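Local coordinates for protein putative xanthine dehydrogenase YAGS fad-binding subunit (Escherichia coli, PDB 5G5G) that binds the molybdenum-pterin cytosine dinucleotide cofactor as a subunit of a periplasmic aldehyde oxidase, and probably serves there in oxidising aldehydes to carboxylic acids, at residues A173-T181 against I363-A372; K415-Q423 against A705-R713. All blocks are in the same frame, centred on the assembly; numbering follows the deposited sequence.

Interaction 1: A173-T181 against I363-A372; sequences AVKIDATYT and IAIDELAEKA
Y180 and E367 approach head-on from the two segments, and the phenol OH donates a hydrogen bond to OE2 of the carboxylate (Y180 OH to E367 OE2, 2.7 Å). The hydroxyl comes from above the carboxylate plane, 52° out of it, while OE2 lies near the plane of the ring at its edge; ring and carboxylate stand 75° apart. OE1 of E367 forms a salt bridge with R715, so both oxygens of the acid are occupied. Y180 has CG beside its backbone N and anti to the carbonyl carbon (chi1 -51°), which lays the ring along the start of the segment 363-372. There I363 CG2 touches Y180 CE2 at 3.6 Å, and the small side chain of A364 lets Y180 OH come within 3.4 Å of A364 CB. Branched I176 fills the middle: CD1 meets A364 CB at 3.9 Å, and CG2 rests over the helix backbone, 3.9 Å from L368 CA. L368 brings its CD1 against the strand, 3.8 Å from K175 CA. At the far end V174 and K371 lie alongside each other, pointing opposite ways, with V174 CG2 3.6 Å from K371 CG. A lysine suits this rim because its long methylene chain packs on valine while its ammonium reaches the backbone beyond: K371 NZ donates to K175 O at 2.8 Å, almost in line with the C=O bond. Strand 174-182 is the outermost strand of a five-stranded mixed sheet, paired antiparallel with 285-293. The segment 363-372 of helix 354-372 packs on its face, running roughly antiparallel to it, and touches 285-293 as well, where A364 meets L289 and L368 meets I291. Helices 376-382 and 698-710 also pack against this helix.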
loop_
_atom_site.group_PDB
_atom_site.type_symbol
_atom_site.label_atom_id
_atom_site.label_comp_id
_atom_site.label_asym_id
_atom_site.label_seq_id
_atom_site.Cartn_x
_atom_site.Cartn_y
_atom_site.Cartn_z
ATOM N N ALA C 173 21.795 38.356 -3.342
ATOM C CA ALA C 173 23.139 37.944 -3.756
ATOM C C ALA C 173 23.156 36.581 -4.378
ATOM O O ALA C 173 23.958 36.317 -5.255
ATOM C CB ALA C 173 24.108 37.963 -2.563
ATOM N N VAL C 174 22.282 35.697 -3.936
ATOM C CA VAL C 174 22.305 34.327 -4.439
ATOM C C VAL C 174 20.872 33.884 -4.487
ATOM O O VAL C 174 20.098 34.223 -3.583
ATOM C CB VAL C 174 23.173 33.410 -3.549
ATOM C CG1 VAL C 174 22.706 33.371 -2.121
ATOM C CG2 VAL C 174 23.172 31.989 -4.048
ATOM N N LYS C 175 20.484 33.212 -5.563
ATOM C CA LYS C 175 19.109 32.828 -5.680
ATOM C C LYS C 175 18.877 31.626 -6.556
ATOM O O LYS C 175 19.726 31.282 -7.361
ATOM C CB LYS C 175 18.286 33.988 -6.217
ATOM C CG LYS C 175 18.594 34.359 -7.658
ATOM C CD LYS C 175 18.327 35.807 -8.008
ATOM C CE LYS C 175 19.427 36.717 -7.462
ATOM N NZ LYS C 175 19.254 38.174 -7.684
ATOM N N ILE C 176 17.720 31.009 -6.367
ATOM C CA ILE C 176 17.275 29.887 -7.233
ATOM C C ILE C 176 15.882 30.164 -7.776
ATOM O O ILE C 176 15.130 30.930 -7.175
ATOM C CB ILE C 176 17.310 28.492 -6.526
ATOM C CG1 ILE C 176 16.343 28.439 -5.356
ATOM C CG2 ILE C 176 18.714 28.145 -6.050
ATOM C CD1 ILE C 176 14.957 27.916 -5.734
ATOM N N ASP C 177 15.599 29.582 -8.946
ATOM C CA ASP C 177 14.279 29.619 -9.603
ATOM C C ASP C 177 14.120 28.234 -10.214
ATOM O O ASP C 177 14.847 27.902 -11.143
ATOM C CB ASP C 177 14.222 30.707 -10.681
ATOM C CG ASP C 177 12.873 30.785 -11.398
ATOM O OD1 ASP C 177 12.233 29.764 -11.564
ATOM O OD2 ASP C 177 12.461 31.874 -11.856
ATOM N N ALA C 178 13.221 27.428 -9.667
ATOM C CA ALA C 178 13.136 26.029 -10.048
ATOM C C ALA C 178 11.715 25.584 -9.979
ATOM O O ALA C 178 10.934 26.169 -9.221
ATOM C CB ALA C 178 13.979 25.134 -9.143
ATOM N N THR C 179 11.394 24.571 -10.783
ATOM C CA THR C 179 10.049 24.009 -10.859
ATOM C C THR C 179 10.145 22.554 -10.488
ATOM O O THR C 179 11.076 21.868 -10.897
ATOM C CB THR C 179 9.449 24.208 -12.285
ATOM O OG1 THR C 179 9.372 25.621 -12.557
ATOM C CG2 THR C 179 8.068 23.590 -12.474
ATOM N N TYR C 180 9.140 22.089 -9.758
ATOM C CA TYR C 180 9.077 20.725 -9.228
ATOM C C TYR C 180 7.667 20.153 -9.470
ATOM O O TYR C 180 6.675 20.868 -9.540
ATOM C CB TYR C 180 9.383 20.658 -7.726
ATOM C CG TYR C 180 10.651 21.358 -7.337
ATOM C CD1 TYR C 180 10.676 22.753 -7.150
ATOM C CD2 TYR C 180 11.833 20.664 -7.178
ATOM C CE1 TYR C 180 11.858 23.379 -6.823
ATOM C CE2 TYR C 180 13.015 21.300 -6.850
ATOM C CZ TYR C 180 13.019 22.658 -6.660
ATOM O OH TYR C 180 14.198 23.329 -6.415
ATOM N N THR C 181 7.619 18.849 -9.664
ATOM C CA THR C 181 6.333 18.151 -9.765
ATOM C C THR C 181 6.271 16.956 -8.842
ATOM O O THR C 181 7.284 16.265 -8.616
ATOM C CB THR C 181 5.962 17.708 -11.204
ATOM O OG1 THR C 181 6.903 16.735 -11.684
ATOM C CG2 THR C 181 5.981 18.870 -12.135
ATOM N N ILE C 363 13.946 20.435 -1.449
ATOM C CA ILE C 363 14.992 20.364 -2.523
ATOM C C ILE C 363 15.490 21.772 -2.828
ATOM O O ILE C 363 16.692 21.973 -2.944
ATOM C CB ILE C 363 14.507 19.682 -3.833
ATOM C CG1 ILE C 363 14.054 18.252 -3.564
ATOM C CG2 ILE C 363 15.589 19.734 -4.887
ATOM C CD1 ILE C 363 13.442 17.513 -4.763
ATOM N N ALA C 364 14.584 22.730 -3.015
ATOM C CA ALA C 364 14.947 24.117 -3.324
ATOM C C ALA C 364 15.898 24.691 -2.294
ATOM O O ALA C 364 16.898 25.331 -2.632
ATOM C CB ALA C 364 13.706 25.015 -3.507
ATOM N N ILE C 365 15.641 24.396 -1.013
ATOM C CA ILE C 365 16.516 24.874 0.045
ATOM C C ILE C 365 17.903 24.216 -0.087
ATOM O O ILE C 365 18.919 24.884 0.096
ATOM C CB ILE C 365 15.869 24.576 1.431
ATOM C CG1 ILE C 365 14.626 25.484 1.692
ATOM C CG2 ILE C 365 16.859 24.732 2.597
ATOM C CD1 ILE C 365 14.882 26.959 1.784
ATOM N N ASP C 366 17.948 22.922 -0.381
ATOM C CA ASP C 366 19.215 22.226 -0.632
ATOM C C ASP C 366 19.940 22.896 -1.800
ATOM O O ASP C 366 21.158 23.102 -1.730
ATOM C CB ASP C 366 18.995 20.748 -0.903
ATOM C CG ASP C 366 20.253 19.919 -0.667
ATOM O OD1 ASP C 366 20.742 19.879 0.476
ATOM O OD2 ASP C 366 20.727 19.288 -1.626
ATOM N N GLU C 367 19.213 23.243 -2.866
ATOM C CA GLU C 367 19.830 23.949 -4.020
ATOM C C GLU C 367 20.383 25.320 -3.652
ATOM O O GLU C 367 21.488 25.681 -4.067
ATOM C CB GLU C 367 18.874 24.077 -5.208
ATOM C CG GLU C 367 18.387 22.715 -5.759
ATOM C CD GLU C 367 17.676 22.817 -7.092
ATOM O OE1 GLU C 367 18.297 23.426 -7.981
ATOM O OE2 GLU C 367 16.542 22.302 -7.216
ATOM N N LEU C 368 19.606 26.081 -2.861
ATOM C CA LEU C 368 20.044 27.397 -2.471
ATOM C C LEU C 368 21.245 27.344 -1.537
ATOM O O LEU C 368 22.178 28.097 -1.707
ATOM C CB LEU C 368 18.888 28.202 -1.876
ATOM C CG LEU C 368 19.188 29.660 -1.535
ATOM C CD1 LEU C 368 19.671 30.515 -2.711
ATOM C CD2 LEU C 368 17.942 30.265 -0.899
ATOM N N ALA C 369 21.240 26.402 -0.586
ATOM C CA ALA C 369 22.354 26.242 0.350
ATOM C C ALA C 369 23.653 25.905 -0.427
ATOM O O ALA C 369 24.714 26.469 -0.173
ATOM C CB ALA C 369 22.032 25.163 1.384
ATOM N N GLU C 370 23.527 25.039 -1.413
ATOM C CA GLU C 370 24.649 24.630 -2.234
ATOM C C GLU C 370 25.203 25.823 -2.991
ATOM O O GLU C 370 26.386 26.061 -2.999
ATOM C CB GLU C 370 24.205 23.523 -3.211
ATOM C CG GLU C 370 25.282 23.121 -4.192
ATOM C CD GLU C 370 24.872 21.989 -5.095
ATOM O OE1 GLU C 370 23.710 21.955 -5.516
ATOM O OE2 GLU C 370 25.735 21.129 -5.382
ATOM N N LYS C 371 24.324 26.612 -3.587
ATOM C CA LYS C 371 24.728 27.795 -4.324
ATOM C C LYS C 371 25.414 28.825 -3.435
ATOM O O LYS C 371 26.415 29.438 -3.855
ATOM C CB LYS C 371 23.516 28.416 -5.007
ATOM C CG LYS C 371 23.786 29.243 -6.235
ATOM C CD LYS C 371 22.577 29.006 -7.142
ATOM C CE LYS C 371 22.468 30.065 -8.175
ATOM N NZ LYS C 371 21.296 29.706 -9.035
ATOM N N ALA C 372 24.910 28.990 -2.212
ATOM C CA ALA C 372 25.490 29.895 -1.225
ATOM C C ALA C 372 26.777 29.376 -0.605
ATOM O O ALA C 372 27.487 30.154 0.087
ATOM C CB ALA C 372 24.493 30.173 -0.138
#

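Interaction 2: K415-Q423 against A705-R713; sequences KQRNATPGQ and AVYNATGIR
N708 extends its amide from the last turns of helix 698-710 and donates from ND2 to the backbone O of N418, 2.9 Å away in a nearly straight bond of 174°, with the acceptor lying in the amide plane. Its OD1 accepts from the backbone N of H433, so the buried amide is used at both ends and its rotation is fixed. R417 passes obliquely across it, bringing CG to 3.9 Å from N708 OD1. An alanine in place of N708 is likely to leave N418 O and H433 N without their partner and to open a gap beside R417. Packing is also close where a type II beta turn, T420 to Q423, sits on the C-terminal end of the helix. There G422 N donates to N708 O at 3.0 Å, and G422 CA, carrying no side chain, lies close against A709 O in a CA-H...O contact of 3.2 Å. Glycine suits this turn position for its positive phi of 83°. P421 supplies the turn's rigid corner: its CB packs 3.7 Å from G711 CA, where the chain leaves the helix, and its CG meets Y707 CE2 at 3.8 Å. Outward the contact is loose. A419, T420 and Q423 are exposed, and the loop there is braced internally, by an Asx turn from N418 OD1 to T420 N and by Q423 NE2 donating to P421 O.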
loop_
_atom_site.group_PDB
_atom_site.type_symbol
_atom_site.label_atom_id
_atom_site.label_comp_id
_atom_site.label_asym_id
_atom_site.label_seq_id
_atom_site.Cartn_x
_atom_site.Cartn_y
_atom_site.Cartn_z
ATOM N N LYS C 415 28.451 15.139 9.767
ATOM C CA LYS C 415 29.737 15.675 9.372
ATOM C C LYS C 415 30.613 14.720 8.560
ATOM O O LYS C 415 31.567 15.146 7.922
ATOM C CB LYS C 415 30.455 16.292 10.575
ATOM C CG LYS C 415 29.703 17.544 11.051
ATOM C CD LYS C 415 30.574 18.573 11.735
ATOM C CE LYS C 415 29.782 19.801 12.136
ATOM N NZ LYS C 415 29.138 19.591 13.475
ATOM N N GLN C 416 30.269 13.453 8.519
ATOM C CA GLN C 416 31.035 12.500 7.735
ATOM C C GLN C 416 30.590 12.462 6.226
ATOM O O GLN C 416 31.231 11.803 5.405
ATOM C CB GLN C 416 31.050 11.136 8.508
ATOM C CG GLN C 416 32.083 11.114 9.714
ATOM C CD GLN C 416 31.793 12.037 10.957
ATOM O OE1 GLN C 416 30.898 11.756 11.781
ATOM N NE2 GLN C 416 32.607 13.105 11.128
ATOM N N ARG C 417 29.531 13.201 5.873
ATOM C CA ARG C 417 29.109 13.418 4.479
ATOM C C ARG C 417 30.226 14.121 3.672
ATOM O O ARG C 417 30.855 15.070 4.149
ATOM C CB ARG C 417 27.865 14.314 4.421
ATOM C CG ARG C 417 27.341 14.590 3.009
ATOM C CD ARG C 417 26.217 15.626 3.021
ATOM N NE ARG C 417 26.828 16.946 3.171
ATOM C CZ ARG C 417 26.580 18.042 2.442
ATOM N NH1 ARG C 417 25.670 18.118 1.510
ATOM N NH2 ARG C 417 27.271 19.137 2.724
ATOM N N ASN C 418 30.451 13.633 2.469
ATOM C CA ASN C 418 31.269 14.306 1.512
ATOM C C ASN C 418 30.361 15.287 0.820
ATOM O O ASN C 418 29.400 14.879 0.161
ATOM C CB ASN C 418 31.862 13.308 0.527
ATOM C CG ASN C 418 32.965 13.925 -0.320
ATOM O OD1 ASN C 418 32.937 15.120 -0.626
ATOM N ND2 ASN C 418 33.963 13.124 -0.656
ATOM N N ALA C 419 30.658 16.581 0.964
ATOM C CA ALA C 419 29.843 17.644 0.365
ATOM C C ALA C 419 29.999 17.749 -1.163
ATOM O O ALA C 419 29.149 18.320 -1.826
ATOM C CB ALA C 419 30.200 18.980 1.005
ATOM N N THR C 420 31.037 17.177 -1.728
ATOM C CA THR C 420 31.135 17.094 -3.175
ATOM C C THR C 420 30.362 15.843 -3.598
ATOM O O THR C 420 30.731 14.714 -3.169
ATOM C CB THR C 420 32.584 17.005 -3.648
ATOM O OG1 THR C 420 33.294 18.174 -3.180
ATOM C CG2 THR C 420 32.657 16.981 -5.167
ATOM N N PRO C 421 29.316 16.019 -4.429
ATOM C CA PRO C 421 28.522 14.828 -4.788
ATOM C C PRO C 421 29.295 13.810 -5.590
ATOM O O PRO C 421 30.208 14.174 -6.317
ATOM C CB PRO C 421 27.419 15.387 -5.668
ATOM C CG PRO C 421 27.281 16.789 -5.228
ATOM C CD PRO C 421 28.681 17.250 -4.911
ATOM N N GLY C 422 28.911 12.548 -5.469
ATOM C CA GLY C 422 29.399 11.520 -6.342
ATOM C C GLY C 422 30.722 10.866 -6.057
ATOM O O GLY C 422 31.222 10.129 -6.909
ATOM N N GLN C 423 31.289 11.099 -4.882
ATOM C CA GLN C 423 32.656 10.700 -4.599
ATOM C C GLN C 423 32.777 9.526 -3.668
ATOM O O GLN C 423 33.898 9.108 -3.382
ATOM C CB GLN C 423 33.441 11.880 -3.982
ATOM C CG GLN C 423 33.295 13.172 -4.761
ATOM C CD GLN C 423 33.761 13.022 -6.178
ATOM O OE1 GLN C 423 34.881 12.586 -6.426
ATOM N NE2 GLN C 423 32.911 13.343 -7.112
ATOM N N ALA C 705 19.636 13.177 -0.819
ATOM C CA ALA C 705 20.635 12.098 -0.683
ATOM C C ALA C 705 21.002 11.512 -2.022
ATOM O O ALA C 705 22.157 11.211 -2.266
ATOM C CB ALA C 705 20.135 10.994 0.284
ATOM N N VAL C 706 20.011 11.301 -2.901
ATOM C CA VAL C 706 20.304 10.881 -4.280
ATOM C C VAL C 706 21.178 11.889 -5.030
ATOM O O VAL C 706 22.128 11.498 -5.724
ATOM C CB VAL C 706 19.012 10.587 -5.075
ATOM C CG1 VAL C 706 19.305 10.395 -6.553
ATOM C CG2 VAL C 706 18.251 9.366 -4.489
ATOM N N TYR C 707 20.871 13.183 -4.857
ATOM C CA TYR C 707 21.736 14.207 -5.421
ATOM C C TYR C 707 23.164 14.087 -4.870
ATOM O O TYR C 707 24.155 14.137 -5.628
ATOM C CB TYR C 707 21.216 15.614 -5.178
ATOM C CG TYR C 707 22.207 16.655 -5.661
ATOM C CD1 TYR C 707 22.444 16.829 -7.021
ATOM C CD2 TYR C 707 22.927 17.447 -4.771
ATOM C CE1 TYR C 707 23.375 17.752 -7.492
ATOM C CE2 TYR C 707 23.848 18.368 -5.253
ATOM C CZ TYR C 707 24.064 18.509 -6.600
ATOM O OH TYR C 707 24.959 19.409 -7.070
ATOM N N ASN C 708 23.279 13.990 -3.550
ATOM C CA ASN C 708 24.598 13.870 -2.953
ATOM C C ASN C 708 25.311 12.596 -3.475
ATOM O O ASN C 708 26.529 12.577 -3.694
ATOM C CB ASN C 708 24.494 13.856 -1.437
ATOM C CG ASN C 708 25.851 13.756 -0.758
ATOM O OD1 ASN C 708 26.211 12.713 -0.213
ATOM N ND2 ASN C 708 26.641 14.824 -0.844
ATOM N N ALA C 709 24.563 11.524 -3.714
ATOM C CA ALA C 709 25.218 10.301 -4.251
ATOM C C ALA C 709 25.702 10.378 -5.667
ATOM O O ALA C 709 26.714 9.741 -5.999
ATOM C CB ALA C 709 24.295 9.115 -4.119
ATOM N N THR C 710 24.967 11.102 -6.520
ATOM C CA THR C 710 25.150 11.041 -7.942
ATOM C C THR C 710 25.552 12.350 -8.611
ATOM O O THR C 710 26.020 12.327 -9.729
ATOM C CB THR C 710 23.858 10.613 -8.646
ATOM O OG1 THR C 710 22.785 11.532 -8.360
ATOM C CG2 THR C 710 23.410 9.218 -8.179
ATOM N N GLY C 711 25.271 13.473 -7.978
ATOM C CA GLY C 711 25.319 14.765 -8.616
ATOM C C GLY C 711 24.156 15.117 -9.537
ATOM O O GLY C 711 24.278 16.077 -10.296
ATOM N N ILE C 712 23.083 14.337 -9.525
ATOM C CA ILE C 712 21.938 14.534 -10.418
ATOM C C ILE C 712 20.729 15.034 -9.627
ATOM O O ILE C 712 20.213 14.332 -8.699
ATOM C CB ILE C 712 21.563 13.218 -11.158
ATOM C CG1 ILE C 712 22.781 12.571 -11.804
ATOM C CG2 ILE C 712 20.379 13.457 -12.130
ATOM C CD1 ILE C 712 22.547 11.102 -12.189
ATOM N N ARG C 713 20.257 16.250 -9.961
ATOM C CA ARG C 713 19.011 16.759 -9.388
ATOM C C ARG C 713 17.832 16.265 -10.185
ATOM O O ARG C 713 17.834 16.351 -11.417
ATOM C CB ARG C 713 18.964 18.268 -9.424
ATOM C CG ARG C 713 19.967 18.936 -8.544
ATOM C CD ARG C 713 19.510 18.937 -7.106
ATOM N NE ARG C 713 20.468 19.717 -6.331
ATOM C CZ ARG C 713 20.497 19.761 -5.002
ATOM N NH1 ARG C 713 19.656 19.058 -4.270
ATOM N NH2 ARG C 713 21.409 20.510 -4.411
#

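In the fold
Both segments of interaction 1 precede those of interaction 2 in the sequence, and their centres lie 16 Å apart on the same side of the chain's centre. The first joins the edge of a five-stranded sheet to helix 354-372; the second joins the loop after helix 401-412 to the end of helix 698-710. Helix 354-372 meets helix 698-710 through E370 OE2 and Y707 OH, a probable hydrogen bond, and the loop after it through salt bridges of D366 and E370 with R713. Residues from both ranges assigned to cofactor-binding domains, 146-384 and 407-668, are thus linked through the C-terminal part of the chain, which touches both in this outlying part of the subunit.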